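Putative enoyl-CoA hydratase/isomerase (Bordetella parapertussis, PDB 3ISA) probably catalyses hydration or isomerisation of the double bond of an enoyl-coenzyme A thioester, though its substrate is not established. Local coordinates at residues L7-E12 against W18-S23; A45-Q50 against G96-T101. All coordinates share one frame; numbering follows the deposited sequence.

Contact 1: L7-E12 against W18-S23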
ATOM      1  N   LEU D   7      16.753  -4.587  40.814  1.00 23.69           N
ATOM      2  CA  LEU D   7      15.447  -4.717  40.231  1.00 22.27           C
ATOM      3  C   LEU D   7      15.126  -3.368  39.575  1.00 20.70           C
ATOM      4  O   LEU D   7      14.405  -2.565  40.164  1.00 21.88           O
ATOM      5  CB  LEU D   7      14.425  -5.061  41.322  1.00 24.93           C
ATOM      6  CG  LEU D   7      12.986  -5.417  40.925  1.00 20.59           C
ATOM      7  CD1 LEU D   7      12.928  -6.819  40.291  1.00 21.13           C
ATOM      8  CD2 LEU D   7      12.060  -5.300  42.128  1.00 27.86           C
ATOM      9  N   PRO D   8      15.679  -3.108  38.366  1.00 19.79           N
ATOM     10  CA  PRO D   8      15.381  -1.832  37.690  1.00 20.56           C
ATOM     11  C   PRO D   8      13.931  -1.750  37.187  1.00 22.28           C
ATOM     12  O   PRO D   8      13.437  -0.657  36.903  1.00 23.99           O
ATOM     13  CB  PRO D   8      16.366  -1.817  36.510  1.00 25.11           C
ATOM     14  CG  PRO D   8      16.604  -3.253  36.214  1.00 19.68           C
ATOM     15  CD  PRO D   8      16.602  -3.940  37.569  1.00 22.99           C
ATOM     16  N   LEU D   9      13.278  -2.907  37.081  1.00 19.09           N
ATOM     17  CA  LEU D   9      11.863  -2.992  36.723  1.00 17.92           C
ATOM     18  C   LEU D   9      11.091  -3.838  37.737  1.00 17.12           C
ATOM     19  O   LEU D   9      11.349  -5.044  37.868  1.00 17.86           O
ATOM     20  CB  LEU D   9      11.700  -3.615  35.326  1.00 18.79           C
ATOM     21  CG  LEU D   9      10.238  -3.734  34.882  1.00 20.21           C
ATOM     22  CD1 LEU D   9       9.634  -2.353  34.677  1.00 20.02           C
ATOM     23  CD2 LEU D   9      10.101  -4.614  33.626  1.00 22.21           C
ATOM     24  N   ALA D  10      10.128  -3.227  38.421  1.00 18.23           N
ATOM     25  CA  ALA D  10       9.260  -3.984  39.326  1.00 20.11           C
ATOM     26  C   ALA D  10       8.015  -4.359  38.563  1.00 22.00           C
ATOM     27  O   ALA D  10       7.449  -3.524  37.845  1.00 20.61           O
ATOM     28  CB  ALA D  10       8.887  -3.166  40.547  1.00 21.23           C
ATOM     29  N   ILE D  11       7.584  -5.609  38.703  1.00 19.47           N
ATOM     30  CA  ILE D  11       6.342  -6.051  38.068  1.00 18.29           C
ATOM     31  C   ILE D  11       5.355  -6.587  39.120  1.00 20.64           C
ATOM     32  O   ILE D  11       5.658  -7.539  39.837  1.00 19.99           O
ATOM     33  CB  ILE D  11       6.557  -7.085  36.927  1.00 20.58           C
ATOM     34  CG1 ILE D  11       7.640  -6.621  35.929  1.00 20.08           C
ATOM     35  CG2 ILE D  11       5.201  -7.381  36.215  1.00 24.19           C
ATOM     36  CD1 ILE D  11       8.130  -7.738  34.948  1.00 17.81           C
ATOM     37  N   GLU D  12       4.203  -5.937  39.225  1.00 19.87           N
ATOM     38  CA  GLU D  12       3.106  -6.421  40.051  1.00 22.71           C
ATOM     39  C   GLU D  12       2.122  -7.163  39.151  1.00 24.95           C
ATOM     40  O   GLU D  12       1.615  -6.601  38.180  1.00 23.80           O
ATOM     41  CB  GLU D  12       2.403  -5.259  40.759  1.00 23.53           C
ATOM     42  CG  GLU D  12       1.139  -5.664  41.521  1.00 27.64           C
ATOM     43  CD  GLU D  12       0.207  -4.485  41.842  1.00 39.51           C
ATOM     44  OE1 GLU D  12       0.689  -3.347  42.036  1.00 47.99           O
ATOM     45  OE2 GLU D  12      -1.020  -4.704  41.906  1.00 48.13           O
ATOM     46  N   TRP D  18      -1.115  -6.255  34.882  1.00 16.87           N
ATOM     47  CA  TRP D  18       0.262  -6.220  35.359  1.00 16.18           C
ATOM     48  C   TRP D  18       0.696  -4.769  35.383  1.00 21.17           C
ATOM     49  O   TRP D  18       0.428  -4.014  34.437  1.00 19.85           O
ATOM     50  CB  TRP D  18       1.217  -6.991  34.445  1.00 15.81           C
ATOM     51  CG  TRP D  18       1.138  -8.483  34.541  1.00 18.82           C
ATOM     52  CD1 TRP D  18       0.141  -9.237  35.106  1.00 20.07           C
ATOM     53  CD2 TRP D  18       2.098  -9.407  34.020  1.00 19.55           C
ATOM     54  NE1 TRP D  18       0.435 -10.581  34.975  1.00 20.96           N
ATOM     55  CE2 TRP D  18       1.629 -10.712  34.311  1.00 18.39           C
ATOM     56  CE3 TRP D  18       3.319  -9.256  33.344  1.00 17.22           C
ATOM     57  CZ2 TRP D  18       2.327 -11.868  33.926  1.00 18.10           C
ATOM     58  CZ3 TRP D  18       4.016 -10.410  32.955  1.00 22.34           C
ATOM     59  CH2 TRP D  18       3.522 -11.699  33.258  1.00 19.96           C
ATOM     60  N   THR D  19       1.347  -4.371  36.467  1.00 18.40           N
ATOM     61  CA  THR D  19       1.884  -3.030  36.566  1.00 19.09           C
ATOM     62  C   THR D  19       3.410  -3.086  36.477  1.00 20.10           C
ATOM     63  O   THR D  19       4.082  -3.737  37.291  1.00 20.26           O
ATOM     64  CB  THR D  19       1.419  -2.336  37.869  1.00 17.79           C
ATOM     65  OG1 THR D  19      -0.010  -2.335  37.909  1.00 18.89           O
ATOM     66  CG2 THR D  19       1.961  -0.892  37.961  1.00 24.79           C
ATOM     67  N   PHE D  20       3.930  -2.396  35.473  1.00 18.27           N
ATOM     68  CA  PHE D  20       5.354  -2.270  35.223  1.00 18.00           C
ATOM     69  C   PHE D  20       5.839  -0.936  35.783  1.00 24.21           C
ATOM     70  O   PHE D  20       5.590   0.122  35.201  1.00 19.29           O
ATOM     71  CB  PHE D  20       5.629  -2.298  33.714  1.00 17.49           C
ATOM     72  CG  PHE D  20       5.264  -3.599  33.044  1.00 19.59           C
ATOM     73  CD1 PHE D  20       6.206  -4.613  32.909  1.00 25.60           C
ATOM     74  CD2 PHE D  20       3.990  -3.796  32.527  1.00 17.84           C
ATOM     75  CE1 PHE D  20       5.883  -5.826  32.283  1.00 25.17           C
ATOM     76  CE2 PHE D  20       3.645  -5.008  31.895  1.00 22.80           C
ATOM     77  CZ  PHE D  20       4.605  -6.027  31.768  1.00 19.88           C
ATOM     78  N   THR D  21       6.533  -0.987  36.912  1.00 20.00           N
ATOM     79  CA  THR D  21       7.056   0.223  37.508  1.00 20.92           C
ATOM     80  C   THR D  21       8.542   0.348  37.184  1.00 19.62           C
ATOM     81  O   THR D  21       9.359  -0.454  37.655  1.00 22.47           O
ATOM     82  CB  THR D  21       6.803   0.264  39.048  1.00 16.87           C
ATOM     83  OG1 THR D  21       5.406   0.142  39.310  1.00 22.43           O
ATOM     84  CG2 THR D  21       7.340   1.568  39.655  1.00 22.63           C
ATOM     85  N   LEU D  22       8.886   1.344  36.356  1.00 18.31           N
ATOM     86  CA  LEU D  22      10.279   1.673  36.095  1.00 20.81           C
ATOM     87  C   LEU D  22      10.866   2.136  37.415  1.00 20.67           C
ATOM     88  O   LEU D  22      10.304   3.015  38.067  1.00 20.31           O
ATOM     89  CB  LEU D  22      10.409   2.768  35.031  1.00 14.98           C
ATOM     90  CG  LEU D  22      10.197   2.302  33.575  1.00 18.87           C
ATOM     91  CD1 LEU D  22       8.767   1.816  33.303  1.00 18.74           C
ATOM     92  CD2 LEU D  22      10.553   3.429  32.612  1.00 24.39           C
ATOM     93  N   SER D  23      11.969   1.504  37.809  1.00 24.14           N
ATOM     94  CA  SER D  23      12.455   1.597  39.175  1.00 22.35           C
ATOM     95  C   SER D  23      13.941   1.932  39.228  1.00 23.19           C
ATOM     96  O   SER D  23      14.753   1.216  39.824  1.00 18.58           O
ATOM     97  CB  SER D  23      12.141   0.300  39.921  1.00 23.36           C
ATOM     98  OG  SER D  23      10.741   0.115  40.044  1.00 22.04           O
TER
HETATM   99  O   HOH W   1      -1.134  -4.804  38.717  1.00 23.01           O

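Contact 2: A45-Q50 against G96-T101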
ATOM      1  N   ALA D  45       6.110 -11.748  28.259  1.00 17.95           N
ATOM      2  CA  ALA D  45       5.484 -12.682  29.193  1.00 18.76           C
ATOM      3  C   ALA D  45       3.999 -12.361  29.360  1.00 21.52           C
ATOM      4  O   ALA D  45       3.169 -13.262  29.349  1.00 20.53           O
ATOM      5  CB  ALA D  45       6.203 -12.645  30.535  1.00 15.81           C
ATOM      6  N   ALA D  46       3.671 -11.072  29.484  1.00 20.39           N
ATOM      7  CA  ALA D  46       2.275 -10.634  29.566  1.00 23.21           C
ATOM      8  C   ALA D  46       1.455 -10.994  28.312  1.00 18.88           C
ATOM      9  O   ALA D  46       0.273 -11.341  28.433  1.00 22.86           O
ATOM     10  CB  ALA D  46       2.201  -9.150  29.848  1.00 20.46           C
ATOM     11  N   HIS D  47       2.085 -10.917  27.131  1.00 19.18           N
ATOM     12  CA  HIS D  47       1.404 -11.289  25.910  0.50 19.81           C
ATOM     13  C   HIS D  47       1.159 -12.808  25.852  1.00 22.29           C
ATOM     14  O   HIS D  47       0.081 -13.242  25.444  1.00 20.16           O
ATOM     15  CB  HIS D  47       2.147 -10.742  24.687  0.50 19.14           C
ATOM     16  CG  HIS D  47       2.162  -9.240  24.614  0.50 20.29           C
ATOM     17  ND1 HIS D  47       2.891  -8.544  23.675  0.50 17.91           N
ATOM     18  CD2 HIS D  47       1.543  -8.304  25.373  0.50  8.61           C
ATOM     19  CE1 HIS D  47       2.708  -7.249  23.851  0.50 10.71           C
ATOM     20  NE2 HIS D  47       1.905  -7.077  24.883  0.50 12.92           N
ATOM     21  N   ARG D  48       2.124 -13.603  26.302  1.00 21.79           N
ATOM     22  CA  ARG D  48       1.935 -15.057  26.412  1.00 21.31           C
ATOM     23  C   ARG D  48       0.786 -15.400  27.362  1.00 21.78           C
ATOM     24  O   ARG D  48      -0.023 -16.294  27.088  1.00 22.97           O
ATOM     25  CB  ARG D  48       3.229 -15.739  26.858  1.00 22.08           C
ATOM     26  CG  ARG D  48       4.308 -15.816  25.762  1.00 18.45           C
ATOM     27  CD  ARG D  48       5.417 -16.831  26.124  1.00 22.64           C
ATOM     28  NE  ARG D  48       5.849 -16.701  27.525  1.00 28.20           N
ATOM     29  CZ  ARG D  48       6.816 -15.890  27.957  1.00 35.38           C
ATOM     30  NH1 ARG D  48       7.488 -15.127  27.088  1.00 25.72           N
ATOM     31  NH2 ARG D  48       7.122 -15.849  29.263  1.00 23.33           N
ATOM     32  N   GLU D  49       0.680 -14.642  28.452  1.00 15.67           N
ATOM     33  CA  GLU D  49      -0.298 -14.928  29.506  1.00 23.72           C
ATOM     34  C   GLU D  49      -1.624 -14.191  29.266  1.00 22.34           C
ATOM     35  O   GLU D  49      -2.579 -14.301  30.055  1.00 23.66           O
ATOM     36  CB  GLU D  49       0.344 -14.643  30.881  1.00 25.21           C
ATOM     37  CG  GLU D  49       1.584 -15.575  31.123  1.00 26.71           C
ATOM     38  CD  GLU D  49       2.468 -15.245  32.346  1.00 31.98           C
ATOM     39  OE1 GLU D  49       1.928 -15.055  33.450  1.00 24.44           O
ATOM     40  OE2 GLU D  49       3.723 -15.234  32.208  1.00 33.88           O
ATOM     41  N   GLN D  50      -1.679 -13.467  28.148  1.00 22.39           N
ATOM     42  CA  GLN D  50      -2.875 -12.710  27.718  1.00 20.46           C
ATOM     43  C   GLN D  50      -3.449 -11.798  28.800  1.00 19.22           C
ATOM     44  O   GLN D  50      -4.668 -11.732  28.993  1.00 20.19           O
ATOM     45  CB  GLN D  50      -3.950 -13.640  27.155  1.00 22.05           C
ATOM     46  CG  GLN D  50      -3.515 -14.325  25.882  1.00 24.95           C
ATOM     47  CD  GLN D  50      -4.621 -15.148  25.285  1.00 37.67           C
ATOM     48  OE1 GLN D  50      -5.069 -16.115  25.885  1.00 39.91           O
ATOM     49  NE2 GLN D  50      -5.083 -14.757  24.098  1.00 35.47           N
ATOM     50  N   GLY D  96       1.624  -2.185  19.707  1.00 18.56           N
ATOM     51  CA  GLY D  96       0.818  -3.224  19.053  1.00 18.95           C
ATOM     52  C   GLY D  96       0.295  -4.299  20.006  1.00 21.78           C
ATOM     53  O   GLY D  96      -0.093  -5.380  19.569  1.00 19.96           O
ATOM     54  N   SER D  97       0.274  -4.005  21.302  1.00 16.48           N
ATOM     55  CA  SER D  97      -0.102  -5.003  22.316  1.00 15.10           C
ATOM     56  C   SER D  97      -1.575  -5.445  22.152  1.00 15.11           C
ATOM     57  O   SER D  97      -2.451  -4.604  21.952  1.00 18.80           O
ATOM     58  CB  SER D  97       0.103  -4.447  23.717  1.00 19.64           C
ATOM     59  OG  SER D  97      -0.138  -5.434  24.714  1.00 21.71           O
ATOM     60  N   PRO D  98      -1.838  -6.755  22.263  1.00 19.27           N
ATOM     61  CA  PRO D  98      -3.214  -7.258  22.415  1.00 20.13           C
ATOM     62  C   PRO D  98      -3.835  -6.846  23.753  1.00 19.16           C
ATOM     63  O   PRO D  98      -5.060  -6.892  23.897  1.00 20.32           O
ATOM     64  CB  PRO D  98      -3.039  -8.783  22.367  1.00 25.05           C
ATOM     65  CG  PRO D  98      -1.673  -9.006  21.750  1.00 31.94           C
ATOM     66  CD  PRO D  98      -0.852  -7.852  22.228  1.00 23.11           C
ATOM     67  N   SER D  99      -3.005  -6.505  24.740  1.00 20.00           N
ATOM     68  CA  SER D  99      -3.516  -5.969  26.013  1.00 19.33           C
ATOM     69  C   SER D  99      -3.905  -4.512  25.823  1.00 21.90           C
ATOM     70  O   SER D  99      -3.295  -3.808  25.023  1.00 17.72           O
ATOM     71  CB  SER D  99      -2.444  -6.005  27.096  1.00 22.14           C
ATOM     72  OG  SER D  99      -1.878  -7.297  27.264  1.00 21.34           O
ATOM     73  N   LEU D 100      -4.896  -4.043  26.578  1.00 19.20           N
ATOM     74  CA  LEU D 100      -5.064  -2.595  26.756  1.00 17.07           C
ATOM     75  C   LEU D 100      -3.813  -2.104  27.504  1.00 21.85           C
ATOM     76  O   LEU D 100      -3.258  -2.827  28.345  1.00 20.00           O
ATOM     77  CB  LEU D 100      -6.311  -2.277  27.577  1.00 17.41           C
ATOM     78  CG  LEU D 100      -6.600  -0.794  27.871  1.00 20.21           C
ATOM     79  CD1 LEU D 100      -6.731   0.002  26.532  1.00 23.34           C
ATOM     80  CD2 LEU D 100      -7.845  -0.643  28.717  1.00 20.23           C
ATOM     81  N   THR D 101      -3.355  -0.897  27.190  1.00 16.98           N
ATOM     82  CA  THR D 101      -2.171  -0.338  27.861  1.00 14.79           C
ATOM     83  C   THR D 101      -2.497   1.031  28.439  1.00 21.09           C
ATOM     84  O   THR D 101      -3.204   1.829  27.805  1.00 19.00           O
ATOM     85  CB  THR D 101      -0.987  -0.242  26.893  1.00 19.63           C
ATOM     86  OG1 THR D 101      -1.382   0.534  25.747  1.00 17.36           O
ATOM     87  CG2 THR D 101      -0.569  -1.676  26.436  1.00 13.32           C
TER

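Contact 1: L7-E12 against W18-S23
Leu9 CD2 meets the Phe20 ring at its edge, in plane, 4.0 Å from Phe20 CD1, while Ile11 sends CG2 over one face, offset toward the rim. Ile11 and Phe20 lie side by side and point the same way, with CG1 of Ile11 3.9 Å from CD1 of Phe20. With CG1 of Ile11 anti to the carbonyl carbon (chi1 -49°), CG2 falls anti to the backbone N and also reaches the Trp18 ring, 3.9 Å from CE3; CZ of Phe20 touches that indole at its edge. Hydrogen-bonded and non-hydrogen-bonded pairs follow one another along this antiparallel hairpin, which puts Leu9, Ile11, Phe20 and Leu22 on one face and Ala10, Glu12, Thr19 and Thr21 on the other. Ala10 and Thr21 form a hydrogen-bonded pair, with Thr21 N 2.9 Å from Ala10 O; Glu12 and Thr19 form the next, and a water bound by Thr19 OG1 donates weakly to Glu12 O. Between these pairs, CA of Ile11 makes a CA-H...O contact of 3.3 Å with Thr19 O. At the open end of the hairpin Ser23 N donates to Pro8 O, and Ser23 OG turns back to Thr21 O, 2.8 Å away and well above the carbonyl plane. Thr21 O, which also accepts from Ala10 N, therefore holds two donors. Strand 9-13 is outermost in the six-stranded sheet, and strand 17-22 pairs on its other side with strand 53-58, where Phe20 meets the ring of Phe56 nearly parallel. Helix 33-48 covers the apolar face, Leu35 and Leu39 packing on Leu9.

Contact 2: A45-Q50 against G96-T101
The C-terminal turn of helix 33-48 meets the loop that leads from helix 77-95 into strand 100-105, and one imidazole makes most of the junction. His47 has two conformers; in the one described it lays its ring against Pro98, whose CD stands over the centre of one face, 3.8 Å from the centroid and 5° off the ring normal. This CH-pi contact, the side chains crossing at about a right angle, and the NE2 bond below may not persist in the other. His47 has CG anti to its carbonyl carbon (chi1 -65°), which carries the imidazole off the helix to the loop. Its NE2 lies 2.6 Å from Ser97 OG, but the N-H points poorly at the oxygen (120°), and the hydrogen bond is weak and doubtful. Helices 33-48 and 77-95 are the connections of successive beta-alpha-beta crossovers between parallel strands 17-22, 53-58 and 100-105, consistent with the crotonase fold; the contact joins the end of the first to the exit loop of the second. Ser97 OG also accepts from Ser99 N at 3.1 Å, closing an ST turn that fixes the hydroxyl beside the ring. Ser99 OG comes within 4.0 Å of His47 CD2, yet its hydrogen bond goes to Val51 O, just beyond the helix end. Gln50, with positive phi, ends the helix in a Schellman motif before the chain passes on to strand 53-58. Leu54 touches His47, Ser97 and Ser99 alike, placing the junction where the two middle strands, 53-58 and 100-105, begin. Pro98 also packs on Ala206 of helix 202-212.

In the fold
Both contacts rest on the same mixed sheet, and helix 33-48, which follows strand 17-22 in the chain, covers contact 1 and ends in contact 2; their centres are 16 Å apart. Trp18 of contact 1 joins them directly: its CZ3 lies 3.6 Å from Ala46 N, its CH2 3.9 Å from Ala45 CB and its CZ2 3.2 Å from Glu49 OE1. Contact 1 pairs the two strands at one side of the sheet, whereas contact 2 ties the helix end to the entry of strand 100-105, two strands beyond 17-22. Contact 2 also lies near the subunit interface, since Leu100 packs on Leu157 of a second subunit. The crotonase-like family suggests a coenzyme A ester site, but neither contact identifies it.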